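PDB 1YQF: putative p22 protein from Leishmania major, which is of unknown function but belongs to the MAM33 (mitochondrial glycoprotein) family of human p32, whose trimeric architecture it probably shares. Local coordinates for residues Asp29-Glu34 with Thr197-Ala202; Glu36-Arg41 with Gln189-Trp194; Val56-Lys59 with Thr64-Leu67; Val96-Thr99 with Thr105-Ala108. One frame throughout, in Å; residues are numbered along the deposited sequence.

Contact 1: Asp29-Glu34 with Thr197-Ala202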
loop_
_atom_site.group_PDB
_atom_site.type_symbol
_atom_site.label_atom_id
_atom_site.label_comp_id
_atom_site.label_asym_id
_atom_site.label_seq_id
_atom_site.Cartn_x
_atom_site.Cartn_y
_atom_site.Cartn_z
ATOM N N ASP A 29 36.086 -4.284 -8.882
ATOM C CA ASP A 29 36.549 -5.412 -9.690
ATOM C C ASP A 29 35.426 -6.415 -9.931
ATOM O O ASP A 29 35.319 -6.989 -11.013
ATOM C CB ASP A 29 37.713 -6.144 -9.008
ATOM C CG ASP A 29 38.898 -5.244 -8.729
ATOM O OD1 ASP A 29 39.062 -4.133 -9.281
ATOM O OD2 ASP A 29 39.755 -5.640 -7.906
ATOM N N ALA A 30 34.600 -6.621 -8.908
ATOM C CA ALA A 30 33.485 -7.565 -8.969
ATOM C C ALA A 30 32.393 -7.105 -9.933
ATOM O O ALA A 30 31.881 -7.903 -10.708
ATOM C CB ALA A 30 32.901 -7.786 -7.575
ATOM N N THR A 31 32.036 -5.824 -9.880
ATOM C CA THR A 31 31.014 -5.276 -10.771
ATOM C C THR A 31 31.547 -5.200 -12.194
ATOM O O THR A 31 30.821 -5.472 -13.142
ATOM C CB THR A 31 30.541 -3.881 -10.310
ATOM O OG1 THR A 31 31.671 -3.017 -10.097
ATOM C CG2 THR A 31 29.855 -3.955 -8.959
ATOM N N ARG A 32 32.819 -4.840 -12.327
ATOM C CA ARG A 32 33.485 -4.758 -13.624
ATOM C C ARG A 32 33.528 -6.129 -14.295
ATOM O O ARG A 32 33.331 -6.234 -15.503
ATOM C CB ARG A 32 34.909 -4.203 -13.460
ATOM C CG ARG A 32 35.713 -4.137 -14.755
ATOM C CD ARG A 32 37.052 -3.427 -14.625
ATOM N NE ARG A 32 37.939 -4.087 -13.666
ATOM C CZ ARG A 32 38.627 -5.208 -13.895
ATOM N NH1 ARG A 32 38.553 -5.835 -15.065
ATOM N NH2 ARG A 32 39.399 -5.709 -12.940
ATOM N N ARG A 33 33.779 -7.173 -13.507
ATOM C CA ARG A 33 33.822 -8.540 -14.017
ATOM C C ARG A 33 32.429 -9.012 -14.423
ATOM O O ARG A 33 32.281 -9.726 -15.411
ATOM C CB ARG A 33 34.414 -9.498 -12.974
ATOM C CG ARG A 33 35.943 -9.557 -12.975
ATOM C CD ARG A 33 36.506 -10.797 -12.292
ATOM N NE ARG A 33 36.189 -10.826 -10.864
ATOM C CZ ARG A 33 36.810 -10.101 -9.929
ATOM N NH1 ARG A 33 37.803 -9.268 -10.246
ATOM N NH2 ARG A 33 36.438 -10.209 -8.659
ATOM N N GLU A 34 31.412 -8.611 -13.666
ATOM C CA GLU A 34 30.034 -8.973 -13.985
ATOM C C GLU A 34 29.552 -8.246 -15.240
ATOM O O GLU A 34 28.858 -8.829 -16.061
ATOM C CB GLU A 34 29.098 -8.675 -12.808
ATOM C CG GLU A 34 29.323 -9.559 -11.588
ATOM C CD GLU A 34 29.222 -11.040 -11.896
ATOM O OE1 GLU A 34 28.134 -11.485 -12.317
ATOM O OE2 GLU A 34 30.234 -11.755 -11.719
ATOM N N THR A 197 26.365 1.561 -12.531
ATOM C CA THR A 197 26.124 2.573 -11.509
ATOM C C THR A 197 26.746 2.192 -10.170
ATOM O O THR A 197 27.278 3.048 -9.470
ATOM C CB THR A 197 24.616 2.799 -11.340
ATOM O OG1 THR A 197 24.065 3.287 -12.571
ATOM C CG2 THR A 197 24.324 3.907 -10.324
ATOM N N MET A 198 26.671 0.912 -9.814
ATOM C CA MET A 198 27.292 0.436 -8.585
ATOM C C MET A 198 28.809 0.484 -8.718
ATOM O O MET A 198 29.515 0.745 -7.746
ATOM C CB MET A 198 26.857 -0.991 -8.260
ATOM C CG MET A 198 27.528 -1.533 -7.010
ATOM S SD MET A 198 26.990 -3.164 -6.591
ATOM C CE MET A 198 25.570 -2.783 -5.585
ATOM N N ASN A 199 29.297 0.214 -9.925
ATOM C CA ASN A 199 30.724 0.263 -10.215
ATOM C C ASN A 199 31.251 1.682 -10.037
ATOM O O ASN A 199 32.308 1.889 -9.446
ATOM C CB ASN A 199 30.994 -0.227 -11.641
ATOM C CG ASN A 199 32.459 -0.139 -12.020
ATOM O OD1 ASN A 199 32.886 0.821 -12.665
ATOM N ND2 ASN A 199 33.237 -1.136 -11.615
ATOM N N LYS A 200 30.493 2.651 -10.546
ATOM C CA LYS A 200 30.779 4.073 -10.355
ATOM C C LYS A 200 30.868 4.387 -8.869
ATOM O O LYS A 200 31.758 5.110 -8.420
ATOM C CB LYS A 200 29.662 4.908 -10.986
ATOM C CG LYS A 200 29.763 6.415 -10.775
ATOM C CD LYS A 200 28.626 7.119 -11.504
ATOM C CE LYS A 200 28.641 8.621 -11.280
ATOM N NZ LYS A 200 27.415 9.270 -11.830
ATOM N N PHE A 201 29.925 3.825 -8.121
ATOM C CA PHE A 201 29.846 4.003 -6.676
ATOM C C PHE A 201 31.084 3.481 -5.957
ATOM O O PHE A 201 31.540 4.076 -4.980
ATOM C CB PHE A 201 28.611 3.284 -6.129
ATOM C CG PHE A 201 27.839 4.094 -5.152
ATOM C CD1 PHE A 201 26.971 5.077 -5.594
ATOM C CD2 PHE A 201 27.989 3.890 -3.788
ATOM C CE1 PHE A 201 26.257 5.835 -4.696
ATOM C CE2 PHE A 201 27.269 4.649 -2.884
ATOM C CZ PHE A 201 26.405 5.623 -3.344
ATOM N N ALA A 202 31.616 2.369 -6.454
ATOM C CA ALA A 202 32.771 1.703 -5.862
ATOM C C ALA A 202 34.107 2.268 -6.361
ATOM O O ALA A 202 35.166 1.881 -5.867
ATOM C CB ALA A 202 32.695 0.209 -6.151
#
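Thr31 OG1 is gripped from both sides of its chemistry: it accepts from the amide ND2 of Asn199 across the helix interface, and its single proton is shared by, or goes to one of, the carbonyl oxygens of Leu27 and Ala28 one turn earlier in its own helix. Asn199 ND2 gives its proton to Thr31 OG1 over 2.9 Å, nearly straight at 164°, and the hydroxyl oxygen lies essentially in the plane of the amide. The first torsion of Thr31, 51°, sets OG1 between the backbone nitrogen and the carbonyl carbon, so that the hydroxyl serves the preceding turn and the facing amide together. A small β-branched residue suits this place, because its methyl can do separate work: Thr31 CG2 packs on the sulfur of Met198, with SD 3.8 Å away, the two side chains crossing at about a right angle. A bend at the last torsion of Met198 then turns its terminal methyl aside. At the more open margin, Arg32 CB comes no nearer than 4.0 Å to Asn199 ND2, while the arginine head turns to Glu36 along its own helix. A second subunit joins in, its Leu158 lying on Thr31 and its Phe124 meeting the ring of Phe201. With axes 8.8 Å apart and running at 154°, segments 29-34 and 197-202 form the antiparallel pairing of N- and C-terminal helices characteristic of the p32 fold.

Contact 2: Glu36-Arg41 with Gln189-Trp194; sequences EEEMGR and QDYEAW
Glu38 meets Tyr191 and Glu192 in a polar, partly water-mediated contact where the last turn of helix 23-39 lies against helix 173-202, within the antiparallel pairing of terminal helices known from p32. No direct hydrogen bond crosses between segments 36-41 and 189-194. Instead, a water spans the gap, donating to Glu38 OE2 at 2.6 Å and hydrogen-bonding to Tyr191 OH at 2.7 Å. The tyrosine suits this position because its para hydroxyl extends far enough to meet the water held by Glu38; the water sits at the ring edge, in its plane. Glu38 OE2 also lies at that edge, 3.8 Å from Tyr191 CE2, with carboxylate and ring planes 69° apart. A bend at the second torsion of Glu38 (-56°) folds its chain so that CG and CD, too, pass close to CE2. Glu192 is straighter beyond CG and brings OE2 to 4.1 Å from Glu38 CB. The two carboxylates would tend to repel, but Gln188 NE2 hydrogen-bonds to both Glu38 OE1 and Glu192 OE2, and Lys44 forms a salt bridge with Glu192, which probably offsets the repulsion. Arg41, just past the helix end, contributes a further positive charge: its NH1 reaches the syn lone pair of Glu38 OE1 at 3.2 Å, with that oxygen only 7° out of the guanidinium plane.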
loop_
_atom_site.group_PDB
_atom_site.type_symbol
_atom_site.label_atom_id
_atom_site.label_comp_id
_atom_site.label_asym_id
_atom_site.label_seq_id
_atom_site.Cartn_x
_atom_site.Cartn_y
_atom_site.Cartn_z
ATOM N N GLU A 36 31.469 -7.127 -17.713
ATOM C CA GLU A 36 32.184 -7.774 -18.811
ATOM C C GLU A 36 31.503 -9.091 -19.170
ATOM O O GLU A 36 31.266 -9.378 -20.342
ATOM C CB GLU A 36 33.640 -8.032 -18.427
ATOM C CG GLU A 36 34.509 -6.787 -18.498
ATOM C CD GLU A 36 35.739 -6.867 -17.617
ATOM O OE1 GLU A 36 36.120 -7.989 -17.213
ATOM O OE2 GLU A 36 36.326 -5.800 -17.335
ATOM N N GLU A 37 31.182 -9.867 -18.138
ATOM C CA GLU A 37 30.460 -11.133 -18.275
ATOM C C GLU A 37 29.161 -10.927 -19.062
ATOM O O GLU A 37 28.959 -11.552 -20.103
ATOM C CB GLU A 37 30.167 -11.713 -16.879
ATOM C CG GLU A 37 29.825 -13.195 -16.823
ATOM C CD GLU A 37 30.064 -13.785 -15.440
ATOM O OE1 GLU A 37 31.242 -13.860 -15.026
ATOM O OE2 GLU A 37 29.080 -14.162 -14.761
ATOM N N GLU A 38 28.312 -10.024 -18.569
ATOM C CA GLU A 38 27.010 -9.727 -19.177
ATOM C C GLU A 38 27.122 -9.197 -20.603
ATOM O O GLU A 38 26.359 -9.593 -21.486
ATOM C CB GLU A 38 26.259 -8.686 -18.338
ATOM C CG GLU A 38 25.793 -9.167 -16.972
ATOM C CD GLU A 38 24.919 -10.401 -17.045
ATOM O OE1 GLU A 38 24.065 -10.462 -17.948
ATOM O OE2 GLU A 38 25.087 -11.308 -16.204
ATOM N N MET A 39 28.071 -8.288 -20.801
ATOM C CA MET A 39 28.273 -7.604 -22.078
ATOM C C MET A 39 28.758 -8.542 -23.187
ATOM O O MET A 39 28.568 -8.257 -24.368
ATOM C CB MET A 39 29.275 -6.452 -21.895
ATOM C CG MET A 39 29.143 -5.319 -22.899
ATOM S SD MET A 39 27.656 -4.324 -22.652
ATOM C CE MET A 39 28.163 -3.223 -21.324
ATOM N N GLY A 40 29.379 -9.655 -22.800
ATOM C CA GLY A 40 29.924 -10.620 -23.739
ATOM C C GLY A 40 29.071 -11.857 -23.949
ATOM O O GLY A 40 29.480 -12.769 -24.667
ATOM N N ARG A 41 27.893 -11.901 -23.331
ATOM C CA ARG A 41 26.966 -13.012 -23.529
ATOM C C ARG A 41 26.393 -12.970 -24.945
ATOM O O ARG A 41 26.231 -11.897 -25.528
ATOM C CB ARG A 41 25.813 -12.954 -22.526
ATOM C CG ARG A 41 26.165 -13.346 -21.102
ATOM C CD ARG A 41 25.005 -13.155 -20.126
ATOM N NE ARG A 41 23.827 -13.929 -20.526
ATOM C CZ ARG A 41 22.591 -13.753 -20.056
ATOM N NH1 ARG A 41 22.330 -12.821 -19.146
ATOM N NH2 ARG A 41 21.603 -14.521 -20.503
ATOM N N GLN A 189 18.392 -5.074 -19.309
ATOM C CA GLN A 189 18.950 -3.758 -19.618
ATOM C C GLN A 189 19.166 -2.949 -18.348
ATOM O O GLN A 189 20.205 -2.321 -18.186
ATOM C CB GLN A 189 18.048 -2.975 -20.579
ATOM C CG GLN A 189 17.670 -3.710 -21.869
ATOM C CD GLN A 189 18.864 -4.348 -22.570
ATOM O OE1 GLN A 189 19.803 -3.652 -22.964
ATOM N NE2 GLN A 189 18.830 -5.672 -22.726
ATOM N N ASP A 190 18.189 -2.977 -17.446
ATOM C CA ASP A 190 18.279 -2.234 -16.194
ATOM C C ASP A 190 19.354 -2.807 -15.281
ATOM O O ASP A 190 20.045 -2.059 -14.596
ATOM C CB ASP A 190 16.929 -2.214 -15.472
ATOM C CG ASP A 190 15.955 -1.232 -16.089
ATOM O OD1 ASP A 190 16.391 -0.141 -16.512
ATOM O OD2 ASP A 190 14.734 -1.471 -16.200
ATOM N N TYR A 191 19.493 -4.130 -15.277
ATOM C CA TYR A 191 20.521 -4.791 -14.478
ATOM C C TYR A 191 21.899 -4.321 -14.936
ATOM O O TYR A 191 22.755 -4.007 -14.118
ATOM C CB TYR A 191 20.402 -6.319 -14.590
ATOM C CG TYR A 191 21.520 -7.088 -13.920
ATOM C CD1 TYR A 191 21.907 -6.798 -12.619
ATOM C CD2 TYR A 191 22.199 -8.098 -14.596
ATOM C CE1 TYR A 191 22.933 -7.498 -12.001
ATOM C CE2 TYR A 191 23.229 -8.801 -13.991
ATOM C CZ TYR A 191 23.592 -8.499 -12.689
ATOM O OH TYR A 191 24.616 -9.193 -12.078
ATOM N N GLU A 192 22.097 -4.250 -16.250
ATOM C CA GLU A 192 23.361 -3.770 -16.808
ATOM C C GLU A 192 23.654 -2.325 -16.403
ATOM O O GLU A 192 24.783 -2.007 -16.037
ATOM C CB GLU A 192 23.375 -3.920 -18.329
ATOM C CG GLU A 192 23.787 -5.312 -18.786
ATOM C CD GLU A 192 23.529 -5.555 -20.259
ATOM O OE1 GLU A 192 23.439 -4.570 -21.024
ATOM O OE2 GLU A 192 23.419 -6.735 -20.651
ATOM N N ALA A 193 22.642 -1.461 -16.452
ATOM C CA ALA A 193 22.804 -0.072 -16.018
ATOM C C ALA A 193 23.081 -0.011 -14.514
ATOM O O ALA A 193 23.839 0.839 -14.040
ATOM C CB ALA A 193 21.565 0.752 -16.369
ATOM N N TRP A 194 22.473 -0.936 -13.780
ATOM C CA TRP A 194 22.642 -1.058 -12.336
ATOM C C TRP A 194 24.082 -1.446 -11.979
ATOM O O TRP A 194 24.642 -0.944 -11.009
ATOM C CB TRP A 194 21.640 -2.092 -11.813
ATOM C CG TRP A 194 21.603 -2.316 -10.336
ATOM C CD1 TRP A 194 20.827 -1.657 -9.427
ATOM C CD2 TRP A 194 22.324 -3.311 -9.598
ATOM N NE1 TRP A 194 21.038 -2.163 -8.166
ATOM C CE2 TRP A 194 21.954 -3.180 -8.243
ATOM C CE3 TRP A 194 23.260 -4.294 -9.942
ATOM C CZ2 TRP A 194 22.481 -3.992 -7.239
ATOM C CZ3 TRP A 194 23.781 -5.105 -8.940
ATOM C CH2 TRP A 194 23.392 -4.945 -7.605
HETATM O O HOH W 1 25.925 -10.927 -13.748
#

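Contact 3: Val56-Lys59 with Thr64-Leu67; sequences VVRK and TFDL
Val57 and Asp66 face each other as an antiparallel hydrogen-bonded pair, each satisfying the other's backbone. Asp66 N gives to Val57 O at 3.0 Å almost straight (170°), whereas Val57 N reaches Asp66 O at 3.1 Å along a more bent path (144°). Toward the turn, Lys59 N donates to Thr64 O at 3.1 Å. Thr62 OG1 ties the connection together by hydrogen-bonding to both Lys59 O and Thr64 N, while at the other edge of strand 64-71 Phe65 and Leu67 bond through their backbones to Tyr80 and Val78. Charged ends find partners farther off, Asp66 OD1 with Arg79 and Lys59 NZ with Glu144 of the second subunit. On the face away from Val57 and Asp66, Arg58 and Phe65 lie alongside each other. Arg58 CB comes 3.6 Å from Phe65 CE2, and ring atom CZ sits over one guanidinium face; the planes are 78° apart, far from a parallel stack. Val56 CG2 touches Leu67 CD2 at 3.6 Å, and these branched apolar residues suit a face covered by Phe178 of helix 173-202. The arrangement is a β-hairpin at the margin of the chain's antiparallel sheet, with 55-58 as its outermost strand.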
loop_
_atom_site.group_PDB
_atom_site.type_symbol
_atom_site.label_atom_id
_atom_site.label_comp_id
_atom_site.label_asym_id
_atom_site.label_seq_id
_atom_site.Cartn_x
_atom_site.Cartn_y
_atom_site.Cartn_z
ATOM N N VAL A 56 4.955 1.109 -28.428
ATOM C CA VAL A 56 5.571 1.043 -27.103
ATOM C C VAL A 56 6.121 2.415 -26.726
ATOM O O VAL A 56 6.868 3.021 -27.498
ATOM C CB VAL A 56 6.721 0.017 -27.063
ATOM C CG1 VAL A 56 7.243 -0.152 -25.639
ATOM C CG2 VAL A 56 6.269 -1.327 -27.620
ATOM N N VAL A 57 5.758 2.901 -25.542
ATOM C CA VAL A 57 6.224 4.204 -25.069
ATOM C C VAL A 57 6.517 4.161 -23.576
ATOM O O VAL A 57 5.640 3.866 -22.769
ATOM C CB VAL A 57 5.200 5.321 -25.362
ATOM C CG1 VAL A 57 5.640 6.644 -24.736
ATOM C CG2 VAL A 57 5.014 5.490 -26.864
ATOM N N ARG A 58 7.760 4.475 -23.224
ATOM C CA ARG A 58 8.215 4.460 -21.840
ATOM C C ARG A 58 7.870 5.775 -21.139
ATOM O O ARG A 58 8.091 6.856 -21.685
ATOM C CB ARG A 58 9.732 4.245 -21.814
ATOM C CG ARG A 58 10.373 4.343 -20.435
ATOM C CD ARG A 58 11.878 4.503 -20.478
ATOM N NE ARG A 58 12.546 3.252 -20.838
ATOM C CZ ARG A 58 13.425 2.596 -20.079
ATOM N NH1 ARG A 58 13.779 3.055 -18.877
ATOM N NH2 ARG A 58 13.961 1.464 -20.526
ATOM N N LYS A 59 7.333 5.666 -19.925
ATOM C CA LYS A 59 7.144 6.810 -19.039
ATOM C C LYS A 59 8.554 7.277 -18.640
ATOM O O LYS A 59 9.234 6.565 -17.908
ATOM C CB LYS A 59 6.325 6.400 -17.804
ATOM C CG LYS A 59 5.412 7.476 -17.229
ATOM C CD LYS A 59 6.209 8.616 -16.601
ATOM C CE LYS A 59 5.362 9.410 -15.610
ATOM N NZ LYS A 59 5.224 8.718 -14.299
ATOM N N THR A 64 7.866 1.856 -16.246
ATOM C CA THR A 64 6.479 1.788 -16.680
ATOM C C THR A 64 6.403 1.977 -18.190
ATOM O O THR A 64 7.054 2.858 -18.744
ATOM C CB THR A 64 5.659 2.880 -15.991
ATOM O OG1 THR A 64 5.798 2.766 -14.571
ATOM C CG2 THR A 64 4.170 2.680 -16.236
ATOM N N PHE A 65 5.598 1.150 -18.845
ATOM C CA PHE A 65 5.419 1.221 -20.289
ATOM C C PHE A 65 3.942 1.172 -20.650
ATOM O O PHE A 65 3.157 0.474 -20.016
ATOM C CB PHE A 65 6.151 0.070 -20.978
ATOM C CG PHE A 65 7.640 0.095 -20.787
ATOM C CD1 PHE A 65 8.217 -0.461 -19.653
ATOM C CD2 PHE A 65 8.468 0.666 -21.747
ATOM C CE1 PHE A 65 9.602 -0.445 -19.472
ATOM C CE2 PHE A 65 9.855 0.685 -21.577
ATOM C CZ PHE A 65 10.421 0.130 -20.438
ATOM N N ASP A 66 3.582 1.921 -21.683
ATOM C CA ASP A 66 2.226 1.962 -22.200
ATOM C C ASP A 66 2.231 1.473 -23.638
ATOM O O ASP A 66 3.003 1.959 -24.460
ATOM C CB ASP A 66 1.696 3.396 -22.172
ATOM C CG ASP A 66 1.218 3.817 -20.804
ATOM O OD1 ASP A 66 1.494 3.103 -19.815
ATOM O OD2 ASP A 66 0.556 4.859 -20.627
ATOM N N LEU A 67 1.367 0.510 -23.932
ATOM C CA LEU A 67 1.091 0.110 -25.303
ATOM C C LEU A 67 -0.170 0.845 -25.716
ATOM O O LEU A 67 -1.222 0.636 -25.123
ATOM C CB LEU A 67 0.866 -1.394 -25.380
ATOM C CG LEU A 67 2.117 -2.249 -25.194
ATOM C CD1 LEU A 67 1.741 -3.691 -24.899
ATOM C CD2 LEU A 67 2.982 -2.167 -26.435
#

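Contact 4: Val96-Thr99 with Thr105-Ala108; sequences VYIT and TMQA
With CG of Tyr97 anti to its own carbonyl carbon (chi1 -56°) and the chain of Gln107 extended from a first torsion of -177°, the two side chains run alongside each other on one face of the sheet. Tyr97 CE2 lies 3.7 Å from Gln107 CG, the ring and amide planes 55° apart. A water in the ring plane accepts from Tyr97 OH at 2.7 Å and donates to Gln107 OE1 at 2.8 Å; Tyr125 OH is a second partner of this oxygen. Glutamine suits the site because its other amide atom, NE2, can serve Asp109. The two strands form a β-hairpin in the interior of the antiparallel sheet. Val96-Ala108 and Ile98-Met106 are its hydrogen-bonded pairs, the Val96 N to Ala108 O bond being 2.9 Å long and nearly straight. Between them, Tyr97 CA makes a CA-H···O contact of 3.2 Å with Met106 O. Near the turn, the hydroxyls of Thr99 and Thr105 stand close, OG1 to OG1 2.7 Å, and Thr105 OG1 hydrogen-bonds to Gly103 O. The face bearing Ile98 and Met106 is apolar: Ile98 CD1 is 4.2 Å from Met106 SD, helix 156-168 covers both through Tyr165, and Met106 packs on Phe201 of the third subunit.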
loop_
_atom_site.group_PDB
_atom_site.type_symbol
_atom_site.label_atom_id
_atom_site.label_comp_id
_atom_site.label_asym_id
_atom_site.label_seq_id
_atom_site.Cartn_x
_atom_site.Cartn_y
_atom_site.Cartn_z
ATOM N N VAL A 96 -5.501 -2.504 -18.463
ATOM C CA VAL A 96 -6.034 -2.175 -19.778
ATOM C C VAL A 96 -7.045 -1.042 -19.643
ATOM O O VAL A 96 -8.016 -1.166 -18.914
ATOM C CB VAL A 96 -6.729 -3.395 -20.420
ATOM C CG1 VAL A 96 -7.221 -3.067 -21.821
ATOM C CG2 VAL A 96 -5.788 -4.588 -20.462
ATOM N N TYR A 97 -6.815 0.055 -20.355
ATOM C CA TYR A 97 -7.725 1.192 -20.338
ATOM C C TYR A 97 -8.405 1.343 -21.695
ATOM O O TYR A 97 -7.754 1.311 -22.734
ATOM C CB TYR A 97 -6.978 2.475 -19.971
ATOM C CG TYR A 97 -6.235 2.389 -18.656
ATOM C CD1 TYR A 97 -4.943 1.869 -18.601
ATOM C CD2 TYR A 97 -6.818 2.821 -17.469
ATOM C CE1 TYR A 97 -4.251 1.779 -17.394
ATOM C CE2 TYR A 97 -6.133 2.735 -16.258
ATOM C CZ TYR A 97 -4.848 2.213 -16.231
ATOM O OH TYR A 97 -4.153 2.129 -15.048
ATOM N N ILE A 98 -9.722 1.498 -21.674
ATOM C CA ILE A 98 -10.509 1.711 -22.883
ATOM C C ILE A 98 -11.258 3.018 -22.682
ATOM O O ILE A 98 -12.178 3.089 -21.876
ATOM C CB ILE A 98 -11.492 0.535 -23.112
ATOM C CG1 ILE A 98 -10.726 -0.791 -23.182
ATOM C CG2 ILE A 98 -12.299 0.750 -24.392
ATOM C CD1 ILE A 98 -11.594 -2.009 -23.433
ATOM N N THR A 99 -10.849 4.054 -23.407
ATOM C CA THR A 99 -11.424 5.384 -23.251
ATOM C C THR A 99 -12.318 5.741 -24.439
ATOM O O THR A 99 -11.890 5.690 -25.591
ATOM C CB THR A 99 -10.298 6.424 -23.093
ATOM O OG1 THR A 99 -9.626 6.222 -21.843
ATOM C CG2 THR A 99 -10.864 7.848 -22.996
ATOM N N THR A 105 -14.057 5.841 -19.157
ATOM C CA THR A 105 -12.954 4.882 -19.299
ATOM C C THR A 105 -13.146 3.597 -18.493
ATOM O O THR A 105 -13.367 3.636 -17.289
ATOM C CB THR A 105 -11.622 5.537 -18.854
ATOM O OG1 THR A 105 -11.267 6.589 -19.762
ATOM C CG2 THR A 105 -10.471 4.542 -18.957
ATOM N N MET A 106 -13.012 2.460 -19.166
ATOM C CA MET A 106 -12.996 1.164 -18.503
ATOM C C MET A 106 -11.563 0.800 -18.163
ATOM O O MET A 106 -10.664 0.986 -18.976
ATOM C CB MET A 106 -13.560 0.080 -19.418
ATOM C CG MET A 106 -13.630 -1.304 -18.752
ATOM S SD MET A 106 -13.801 -2.644 -19.924
ATOM C CE MET A 106 -15.501 -2.502 -20.349
ATOM N N GLN A 107 -11.365 0.251 -16.972
ATOM C CA GLN A 107 -10.079 -0.290 -16.563
ATOM C C GLN A 107 -10.252 -1.776 -16.268
ATOM O O GLN A 107 -11.062 -2.149 -15.424
ATOM C CB GLN A 107 -9.564 0.433 -15.315
ATOM C CG GLN A 107 -8.181 -0.018 -14.863
ATOM C CD GLN A 107 -7.798 0.514 -13.492
ATOM O OE1 GLN A 107 -7.939 1.707 -13.217
ATOM N NE2 GLN A 107 -7.308 -0.368 -12.634
ATOM N N ALA A 108 -9.490 -2.618 -16.963
ATOM C CA ALA A 108 -9.500 -4.056 -16.708
ATOM C C ALA A 108 -8.134 -4.474 -16.187
ATOM O O ALA A 108 -7.123 -4.230 -16.838
ATOM C CB ALA A 108 -9.846 -4.823 -17.971
HETATM O O HOH W 2 -5.559 3.206 -12.979
#

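Overall arrangement
Contacts 1 and 2 join the same two helices, 23-39 and 173-202, with centres about 11 Å apart on a helical arm, whereas contacts 3 and 4 are hairpins of one antiparallel sheet, their centres about 16 Å apart. Contact 4 is fully buried and has a regular backbone hydrogen-bond pattern; the other three are partly buried. Contact 3, at the sheet margin, mixes apolar residues with charged ones whose partners lie elsewhere. Between the helices side chains do the work: a direct amide-hydroxyl bond in contact 1, water and bridging polar groups in contact 2. Contacts 1, 2 and 3 touch the second subunit and contact 4 the third, so arm and sheet both contribute to the trimer.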